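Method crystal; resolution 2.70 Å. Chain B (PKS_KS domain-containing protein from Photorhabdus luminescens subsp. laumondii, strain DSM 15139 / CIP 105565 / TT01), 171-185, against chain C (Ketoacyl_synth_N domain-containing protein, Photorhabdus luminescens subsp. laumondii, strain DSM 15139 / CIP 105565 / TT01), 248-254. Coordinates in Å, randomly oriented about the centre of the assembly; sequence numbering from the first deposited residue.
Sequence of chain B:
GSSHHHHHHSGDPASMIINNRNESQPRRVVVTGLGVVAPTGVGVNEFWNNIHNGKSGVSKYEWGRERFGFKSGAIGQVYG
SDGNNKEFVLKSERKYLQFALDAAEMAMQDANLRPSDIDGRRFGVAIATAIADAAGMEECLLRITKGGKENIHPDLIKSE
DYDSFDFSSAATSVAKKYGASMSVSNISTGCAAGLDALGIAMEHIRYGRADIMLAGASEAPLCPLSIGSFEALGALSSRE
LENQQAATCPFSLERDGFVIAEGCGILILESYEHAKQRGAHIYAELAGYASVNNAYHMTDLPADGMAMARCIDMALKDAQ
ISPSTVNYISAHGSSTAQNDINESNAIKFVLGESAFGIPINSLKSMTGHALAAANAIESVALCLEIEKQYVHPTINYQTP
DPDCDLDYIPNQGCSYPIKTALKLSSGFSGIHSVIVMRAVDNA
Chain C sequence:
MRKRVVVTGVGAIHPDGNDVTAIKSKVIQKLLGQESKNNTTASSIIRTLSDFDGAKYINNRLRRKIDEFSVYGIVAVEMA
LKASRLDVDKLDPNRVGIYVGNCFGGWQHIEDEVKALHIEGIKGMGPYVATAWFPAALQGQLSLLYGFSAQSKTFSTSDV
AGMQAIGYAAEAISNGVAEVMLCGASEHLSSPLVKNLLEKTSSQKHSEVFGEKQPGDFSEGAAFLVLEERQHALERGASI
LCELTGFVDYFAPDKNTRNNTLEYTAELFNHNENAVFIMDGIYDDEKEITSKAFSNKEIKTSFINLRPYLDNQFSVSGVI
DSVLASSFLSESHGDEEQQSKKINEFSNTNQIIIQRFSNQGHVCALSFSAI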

# COMPACT_ATOMS: atom_id res chain seq x y z
N ALA B 171 0.26 1.63 13.51
CA ALA B 171 1.58 0.97 13.68
C ALA B 171 2.34 1.57 14.86
O ALA B 171 2.85 0.79 15.69
CB ALA B 171 2.38 1.06 12.40
N THR B 172 2.42 2.90 14.93
CA THR B 172 3.23 3.66 15.92
C THR B 172 2.56 3.62 17.30
O THR B 172 3.29 3.50 18.30
CB THR B 172 3.48 5.10 15.46
OG1 THR B 172 2.22 5.71 15.18
CG2 THR B 172 4.37 5.18 14.24
N SER B 173 1.23 3.74 17.35
CA SER B 173 0.42 3.74 18.60
C SER B 173 0.58 2.40 19.32
O SER B 173 0.73 2.41 20.56
CB SER B 173 -1.03 4.03 18.32
OG SER B 173 -1.19 5.35 17.81
N VAL B 174 0.54 1.29 18.58
CA VAL B 174 0.68 -0.10 19.11
C VAL B 174 2.14 -0.32 19.55
O VAL B 174 2.34 -0.92 20.63
CB VAL B 174 0.24 -1.15 18.07
CG1 VAL B 174 0.64 -2.57 18.46
CG2 VAL B 174 -1.26 -1.08 17.82
N ALA B 175 3.10 0.15 18.76
CA ALA B 175 4.56 0.08 19.04
C ALA B 175 4.88 0.83 20.34
O ALA B 175 5.73 0.34 21.11
CB ALA B 175 5.34 0.63 17.88
N LYS B 176 4.22 1.97 20.56
CA LYS B 176 4.36 2.82 21.78
C LYS B 176 3.83 2.06 23.01
O LYS B 176 4.50 2.11 24.06
CB LYS B 176 3.61 4.15 21.61
CG LYS B 176 4.42 5.27 20.98
CD LYS B 176 5.19 6.10 21.98
CE LYS B 176 4.32 7.11 22.70
NZ LYS B 176 5.07 7.81 23.78
N LYS B 177 2.69 1.38 22.87
CA LYS B 177 1.92 0.77 23.99
C LYS B 177 2.68 -0.43 24.58
O LYS B 177 2.69 -0.55 25.82
CB LYS B 177 0.53 0.34 23.52
CG LYS B 177 -0.45 0.01 24.64
CD LYS B 177 -1.86 -0.28 24.15
CE LYS B 177 -2.82 -0.62 25.28
NZ LYS B 177 -3.15 0.57 26.10
N TYR B 178 3.29 -1.27 23.74
CA TYR B 178 3.93 -2.56 24.14
C TYR B 178 5.46 -2.47 24.01
O TYR B 178 6.13 -3.50 24.24
CB TYR B 178 3.36 -3.71 23.31
CG TYR B 178 1.85 -3.77 23.30
CD1 TYR B 178 1.14 -4.07 24.46
CD2 TYR B 178 1.13 -3.50 22.15
CE1 TYR B 178 -0.24 -4.11 24.47
CE2 TYR B 178 -0.25 -3.54 22.14
CZ TYR B 178 -0.94 -3.85 23.30
OH TYR B 178 -2.31 -3.88 23.30
N GLY B 179 6.00 -1.29 23.67
CA GLY B 179 7.45 -1.01 23.67
C GLY B 179 8.20 -1.78 22.60
O GLY B 179 9.20 -2.44 22.94
N ALA B 180 7.74 -1.68 21.34
CA ALA B 180 8.39 -2.28 20.15
C ALA B 180 9.48 -1.34 19.64
O ALA B 180 9.13 -0.22 19.22
CB ALA B 180 7.36 -2.56 19.09
N SER B 181 10.75 -1.77 19.68
CA SER B 181 11.94 -0.98 19.28
C SER B 181 12.49 -1.45 17.92
O SER B 181 13.26 -0.68 17.31
CB SER B 181 13.00 -1.02 20.34
OG SER B 181 12.47 -0.65 21.60
N MET B 182 12.13 -2.66 17.47
CA MET B 182 12.48 -3.20 16.13
C MET B 182 11.61 -2.52 15.07
O MET B 182 10.59 -1.90 15.45
CB MET B 182 12.28 -4.72 16.10
CG MET B 182 12.65 -5.39 14.78
SD MET B 182 14.33 -5.03 14.23
CE MET B 182 14.18 -5.37 12.47
N SER B 183 12.01 -2.60 13.80
CA SER B 183 11.32 -2.04 12.60
C SER B 183 9.81 -1.92 12.83
O SER B 183 9.16 -2.96 13.05
CB SER B 183 11.61 -2.87 11.38
OG SER B 183 10.79 -2.47 10.29
N VAL B 184 9.28 -0.69 12.75
CA VAL B 184 7.82 -0.39 12.67
C VAL B 184 7.53 0.12 11.26
O VAL B 184 8.14 1.13 10.86
CB VAL B 184 7.40 0.63 13.75
CG1 VAL B 184 5.94 1.04 13.61
CG2 VAL B 184 7.67 0.12 15.15
N SER B 185 6.64 -0.56 10.52
CA SER B 185 6.33 -0.28 9.10
C SER B 185 4.81 -0.21 8.88
O SER B 185 4.06 -0.79 9.68
CB SER B 185 6.95 -1.32 8.20
OG SER B 185 6.44 -2.62 8.48
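Chain C, residues 248-254: VDYFAPD

Chain C crosses the chain B segment as the end of an extended strand, 248-251, followed by a non-strand segment, 252-254. The strand axis makes an angle of 64° with that of helix 171-178, their closest approach being 11.3 Å, and the Phe251(C) ring packs against the helix side chains Thr172(B) and Ala175(B). Val248(C), in β conformation (phi/psi -125/131), lies out of reach of this chain B segment. At Asp249(C) (-148/96) the CA-to-CB bond points sideways, but a t rotamer brings the carboxylate close enough for Ser183(B) OG to donate a hydrogen bond to Asp249(C) OD2 at 2.7 Å.

The CA-to-CB bond of Tyr250(C) (-133/174) points away and chi1 is m, yet Tyr250(C) CB lies 3.3 Å from Ser181(B) O, and Met182(B) SD approaches the ring obliquely, 3.7 Å from Tyr250(C) CE1. The CA atoms of Tyr250(C) and Met182(B) are 4.6 Å apart.

Phe251(C) (-134/154) provides the main anchor. Its backbone N donates a nearly straight hydrogen bond to Ser181(B) O (2.7 Å, 166°), while its CA-to-CB bond points toward the chain B segment, with chi1 t and chi2 82°. Ala175(B) CB packs over one face of the ring, 4.1 Å from Phe251(C) CE2; Thr172(B) CG2 reaches Phe251(C) CE1 at 3.9 Å, and Val184(B) CG2 lies 3.6 Å from Phe251(C) CB. The Phe251(C) side chain thus contacts both the helix and the segment beyond the loop.

Ala252(C) (-132/99) turns its methyl away, whereas the CA-to-CB bond of Pro253(C) (-67/-26) points toward the chain B segment. Pro253(C) CG lies 4.3 Å from CA of Gly179(B), where positive phi marks the departure from helical geometry. Lys176(B) NZ makes a weak hydrogen bond to Pro253(C) O at 3.4 Å. Asp254(C), at the N-cap position of the ensuing helix, makes no contact with this segment.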

# COMPACT_ATOMS: atom_id res chain seq x y z
N VAL C 248 19.37 0.19 8.27
CA VAL C 248 18.93 0.25 9.69
C VAL C 248 17.47 0.71 9.72
O VAL C 248 17.15 1.71 9.05
CB VAL C 248 19.85 1.18 10.51
CG1 VAL C 248 19.24 1.57 11.85
CG2 VAL C 248 21.23 0.57 10.71
N ASP C 249 16.62 -0.00 10.47
CA ASP C 249 15.16 0.29 10.61
C ASP C 249 14.71 -0.12 12.02
O ASP C 249 14.41 -1.31 12.22
CB ASP C 249 14.35 -0.41 9.52
CG ASP C 249 12.89 0.01 9.45
OD1 ASP C 249 12.55 1.06 10.04
OD2 ASP C 249 12.11 -0.70 8.79
N TYR C 250 14.69 0.84 12.95
CA TYR C 250 14.30 0.65 14.37
C TYR C 250 13.31 1.74 14.79
O TYR C 250 13.05 2.67 14.00
CB TYR C 250 15.54 0.62 15.26
CG TYR C 250 16.40 -0.60 15.09
CD1 TYR C 250 16.17 -1.76 15.82
CD2 TYR C 250 17.45 -0.61 14.19
CE1 TYR C 250 16.96 -2.89 15.66
CE2 TYR C 250 18.25 -1.73 14.02
CZ TYR C 250 18.01 -2.87 14.75
OH TYR C 250 18.79 -3.97 14.59
N PHE C 251 12.79 1.62 16.02
CA PHE C 251 11.81 2.55 16.64
C PHE C 251 12.24 2.87 18.07
O PHE C 251 12.96 2.04 18.68
CB PHE C 251 10.41 1.93 16.61
CG PHE C 251 9.29 2.91 16.86
CD1 PHE C 251 8.81 3.72 15.83
CD2 PHE C 251 8.71 3.03 18.11
CE1 PHE C 251 7.78 4.62 16.06
CE2 PHE C 251 7.69 3.94 18.34
CZ PHE C 251 7.22 4.73 17.32
N ALA C 252 11.83 4.03 18.58
CA ALA C 252 12.12 4.53 19.94
C ALA C 252 10.82 5.04 20.57
O ALA C 252 10.39 6.15 20.28
CB ALA C 252 13.16 5.62 19.88
N PRO C 253 10.15 4.24 21.44
CA PRO C 253 8.92 4.68 22.09
C PRO C 253 9.11 5.84 23.09
O PRO C 253 8.16 6.57 23.29
CB PRO C 253 8.41 3.42 22.81
CG PRO C 253 9.65 2.58 23.02
CD PRO C 253 10.52 2.86 21.81
N ASP C 254 10.30 5.97 23.67
CA ASP C 254 10.63 7.02 24.69
C ASP C 254 12.05 7.54 24.46
O ASP C 254 12.75 7.01 23.57
CB ASP C 254 10.44 6.48 26.11
CG ASP C 254 11.35 5.31 26.46
OD1 ASP C 254 11.70 4.54 25.55
OD2 ASP C 254 11.70 5.18 27.65